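Putative nitroreductase (Thermotoga maritima, PDB 1VKW) probably acts as an oxidoreductase, as a putative member of the FMN-dependent nitroreductase clan. Local coordinates at residues F16-R22 against M151-P156. Numbering follows the deposited sequence.
Sequences FEAIENR and MTILAP. With SO4 (sulfate ion), chain C.
Arg-22 swings CG opposite its backbone N (chi1 -175°) and then bends at chi2 and chi3, which lays the guanidinium over the ring of Pro-156 and turns its rim to the carbonyl of Leu-154. Its NH2 gives Leu-154 O a hydrogen bond of 3.0 Å, with an N-H...O angle of 160° and the acceptor close to the guanidinium plane. One face of the group rests on the proline, off centre, NE standing 3.5 Å from CD of Pro-156. A water bonds to NE of Arg-22 and donates to the carbonyl oxygens of Ile-19 and Leu-154, tying the last turn of helix 15-21 to the loop after helix 143-153. Farther back, a chi1 of -69° sends CG2 of Ile-19 to within 3.4 Å of Met-151 O and 3.8 Å of Leu-154 CB, while its CD1 lies 3.9 Å from CB of Met-151. Met-151, a selenomethionine, brings CG near the plane of the Phe-16 ring, 4.0 Å from CD1 of Phe-16. Its SE lies at the ring edge, 5.5 Å from the centroid, a Met-aromatic contact. From helices 74-93 and 180-198, Leu-89 and Thr-193 touch Ile-19. A sulfate, probably from the crystallisation liquor, takes a 3.0 Å hydrogen bond at O3 from NH1 of Arg-22 and another from NH2; Ser-24 and Arg-127 bind it too. A leucine in place of Arg-22 would probably leave Leu-154 O and the water each short of a bond, strip Pro-156 of its flat cover and leave the sulfate to Ser-24 and Arg-127. Apolar packing thus joins the helices, and polar bonds join the segments that follow them; the sulfate may mark the position of an FMN phosphate, as in related nitroreductases, though no cofactor is seen here.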
ATOM      1  N   PHE A  16       0.396   4.163 -10.798  1.00 26.03           N
ATOM      2  CA  PHE A  16       1.454   5.145 -10.604  1.00 26.88           C
ATOM      3  C   PHE A  16       0.896   6.432  -9.989  1.00 27.39           C
ATOM      4  O   PHE A  16       1.480   7.018  -9.065  1.00 26.52           O
ATOM      5  CB  PHE A  16       2.162   5.446 -11.926  1.00 28.85           C
ATOM      6  CG  PHE A  16       2.740   4.230 -12.588  1.00 30.49           C
ATOM      7  CD1 PHE A  16       3.731   3.484 -11.954  1.00 36.00           C
ATOM      8  CD2 PHE A  16       2.288   3.818 -13.830  1.00 34.05           C
ATOM      9  CE1 PHE A  16       4.266   2.350 -12.560  1.00 35.14           C
ATOM     10  CE2 PHE A  16       2.815   2.680 -14.440  1.00 37.08           C
ATOM     11  CZ  PHE A  16       3.797   1.946 -13.805  1.00 35.85           C
ATOM     12  N   GLU A  17      -0.257   6.852 -10.491  1.00 28.22           N
ATOM     13  CA  GLU A  17      -0.897   8.065 -10.002  1.00 28.47           C
ATOM     14  C   GLU A  17      -1.400   7.859  -8.570  1.00 26.79           C
ATOM     15  O   GLU A  17      -1.251   8.738  -7.735  1.00 28.02           O
ATOM     16  CB  GLU A  17      -2.008   8.486 -10.969  1.00 28.89           C
ATOM     17  CG  GLU A  17      -1.450   8.843 -12.347  1.00 31.32           C
ATOM     18  CD  GLU A  17      -2.488   8.955 -13.446  1.00 32.29           C
ATOM     19  OE1 GLU A  17      -3.566   8.330 -13.349  1.00 41.43           O
ATOM     20  OE2 GLU A  17      -2.209   9.667 -14.433  1.00 44.16           O
ATOM     21  N   ALA A  18      -1.951   6.686  -8.273  1.00 28.17           N
ATOM     22  CA  ALA A  18      -2.395   6.364  -6.904  1.00 26.80           C
ATOM     23  C   ALA A  18      -1.246   6.409  -5.896  1.00 26.80           C
ATOM     24  O   ALA A  18      -1.379   6.995  -4.822  1.00 27.41           O
ATOM     25  CB  ALA A  18      -3.058   5.006  -6.866  1.00 27.70           C
ATOM     26  N   ILE A  19      -0.117   5.786  -6.234  1.00 26.11           N
ATOM     27  CA  ILE A  19       1.054   5.819  -5.359  1.00 25.72           C
ATOM     28  C   ILE A  19       1.537   7.260  -5.172  1.00 26.51           C
ATOM     29  O   ILE A  19       1.826   7.685  -4.050  1.00 27.31           O
ATOM     30  CB  ILE A  19       2.192   4.922  -5.909  1.00 23.50           C
ATOM     31  CG1 ILE A  19       1.796   3.442  -5.810  1.00 28.72           C
ATOM     32  CG2 ILE A  19       3.504   5.171  -5.121  1.00 23.66           C
ATOM     33  CD1 ILE A  19       2.695   2.467  -6.614  1.00 28.22           C
ATOM     34  N   GLU A  20       1.616   8.012  -6.266  1.00 27.96           N
ATOM     35  CA  GLU A  20       2.109   9.384  -6.207  1.00 30.56           C
ATOM     36  C   GLU A  20       1.134  10.315  -5.473  1.00 28.80           C
ATOM     37  O   GLU A  20       1.562  11.287  -4.856  1.00 28.00           O
ATOM     38  CB  GLU A  20       2.401   9.927  -7.614  1.00 31.79           C
ATOM     39  CG  GLU A  20       3.413  11.066  -7.604  1.00 41.31           C
ATOM     40  CD  GLU A  20       3.433  11.882  -8.887  1.00 38.57           C
ATOM     41  OE1 GLU A  20       2.957  11.394  -9.941  1.00 58.58           O
ATOM     42  OE2 GLU A  20       3.942  13.021  -8.837  1.00 54.96           O
ATOM     43  N   ASN A  21      -0.165  10.026  -5.535  1.00 28.29           N
ATOM     44  CA  ASN A  21      -1.171  10.860  -4.844  1.00 28.17           C
ATOM     45  C   ASN A  21      -1.523  10.387  -3.432  1.00 26.59           C
ATOM     46  O   ASN A  21      -2.343  11.011  -2.759  1.00 27.38           O
ATOM     47  CB  ASN A  21      -2.447  10.961  -5.671  1.00 27.47           C
ATOM     48  CG  ASN A  21      -2.283  11.843  -6.884  1.00 32.85           C
ATOM     49  OD1 ASN A  21      -1.657  12.904  -6.819  1.00 34.03           O
ATOM     50  ND2 ASN A  21      -2.858  11.417  -8.004  1.00 41.67           N
ATOM     51  N   ARG A  22      -0.920   9.298  -2.981  1.00 26.14           N
ATOM     52  CA  ARG A  22      -1.176   8.806  -1.626  1.00 26.09           C
ATOM     53  C   ARG A  22      -0.323   9.571  -0.624  1.00 26.79           C
ATOM     54  O   ARG A  22       0.902   9.522  -0.697  1.00 24.96           O
ATOM     55  CB  ARG A  22      -0.863   7.316  -1.495  1.00 26.00           C
ATOM     56  CG  ARG A  22      -1.237   6.750  -0.109  1.00 26.19           C
ATOM     57  CD  ARG A  22      -0.252   5.785   0.492  1.00 28.42           C
ATOM     58  NE  ARG A  22       1.130   6.273   0.482  1.00 28.45           N
ATOM     59  CZ  ARG A  22       1.668   7.110   1.371  1.00 28.68           C
ATOM     60  NH1 ARG A  22       0.953   7.616   2.367  1.00 24.50           N
ATOM     61  NH2 ARG A  22       2.946   7.459   1.251  1.00 28.87           N
HETATM   62  N   MSE A 151       8.694   3.956  -7.086  1.00 29.11           N
HETATM   63  CA  MSE A 151       7.311   3.814  -6.600  1.00 28.07           C
HETATM   64  C   MSE A 151       7.248   3.097  -5.254  1.00 29.09           C
HETATM   65  O   MSE A 151       6.376   3.389  -4.435  1.00 28.23           O
HETATM   66  CB  MSE A 151       6.462   3.049  -7.612  1.00 28.12           C
HETATM   67  CG  MSE A 151       6.253   3.762  -8.914  1.00 31.11           C
HETATM   68 SE   MSE A 151       5.313   5.475  -8.707  1.00 43.56          SE
HETATM   69  CE  MSE A 151       6.929   6.675  -8.643  1.00 44.84           C
ATOM     70  N   THR A 152       8.164   2.156  -5.039  1.00 29.57           N
ATOM     71  CA  THR A 152       8.274   1.439  -3.773  1.00 30.59           C
ATOM     72  C   THR A 152       8.701   2.366  -2.619  1.00 30.69           C
ATOM     73  O   THR A 152       8.147   2.265  -1.522  1.00 28.98           O
ATOM     74  CB  THR A 152       9.282   0.255  -3.919  1.00 31.87           C
ATOM     75  OG1 THR A 152       8.819  -0.653  -4.930  1.00 28.84           O
ATOM     76  CG2 THR A 152       9.368  -0.581  -2.650  1.00 31.50           C
ATOM     77  N   ILE A 153       9.665   3.258  -2.885  1.00 29.29           N
ATOM     78  CA  ILE A 153      10.168   4.231  -1.884  1.00 30.75           C
ATOM     79  C   ILE A 153       9.101   5.224  -1.434  1.00 28.11           C
ATOM     80  O   ILE A 153       9.180   5.755  -0.334  1.00 28.14           O
ATOM     81  CB  ILE A 153      11.405   5.041  -2.441  1.00 31.02           C
ATOM     82  CG1 ILE A 153      12.597   4.124  -2.733  1.00 35.33           C
ATOM     83  CG2 ILE A 153      11.822   6.176  -1.482  1.00 34.31           C
ATOM     84  CD1 ILE A 153      12.736   2.989  -1.795  1.00 35.00           C
ATOM     85  N   LEU A 154       8.112   5.483  -2.282  1.00 27.11           N
ATOM     86  CA  LEU A 154       7.011   6.365  -1.896  1.00 28.28           C
ATOM     87  C   LEU A 154       6.018   5.697  -0.939  1.00 27.01           C
ATOM     88  O   LEU A 154       5.072   6.337  -0.498  1.00 28.31           O
ATOM     89  CB  LEU A 154       6.290   6.915  -3.136  1.00 26.54           C
ATOM     90  CG  LEU A 154       7.195   7.754  -4.057  1.00 30.46           C
ATOM     91  CD1 LEU A 154       6.515   8.096  -5.356  1.00 28.79           C
ATOM     92  CD2 LEU A 154       7.701   9.025  -3.362  1.00 34.54           C
ATOM     93  N   ALA A 155       6.228   4.423  -0.614  1.00 27.79           N
ATOM     94  CA  ALA A 155       5.365   3.723   0.335  1.00 26.87           C
ATOM     95  C   ALA A 155       5.417   4.413   1.685  1.00 27.54           C
ATOM     96  O   ALA A 155       6.436   5.019   2.026  1.00 26.62           O
ATOM     97  CB  ALA A 155       5.805   2.257   0.489  1.00 28.52           C
ATOM     98  N   PRO A 156       4.333   4.330   2.455  1.00 27.06           N
ATOM     99  CA  PRO A 156       4.353   4.827   3.812  1.00 28.42           C
ATOM    100  C   PRO A 156       5.054   3.807   4.697  1.00 28.80           C
ATOM    101  O   PRO A 156       5.202   2.637   4.320  1.00 28.36           O
ATOM    102  CB  PRO A 156       2.871   4.937   4.171  1.00 28.85           C
ATOM    103  CG  PRO A 156       2.227   3.835   3.386  1.00 26.47           C
ATOM    104  CD  PRO A 156       3.019   3.763   2.103  1.00 27.49           C
TER
HETATM  105  S   SO4 C 208       3.679  10.090   3.896  1.00 43.47           S
HETATM  106  O1  SO4 C 208       4.521  10.372   5.049  1.00 46.74           O
HETATM  107  O2  SO4 C 208       4.484  10.157   2.695  1.00 40.65           O
HETATM  108  O3  SO4 C 208       3.083   8.779   4.076  1.00 38.22           O
HETATM  109  O4  SO4 C 208       2.624  11.101   3.793  1.00 45.81           O
HETATM  110  O   HOH W   1       2.670   6.226  -1.818  1.00 22.93           O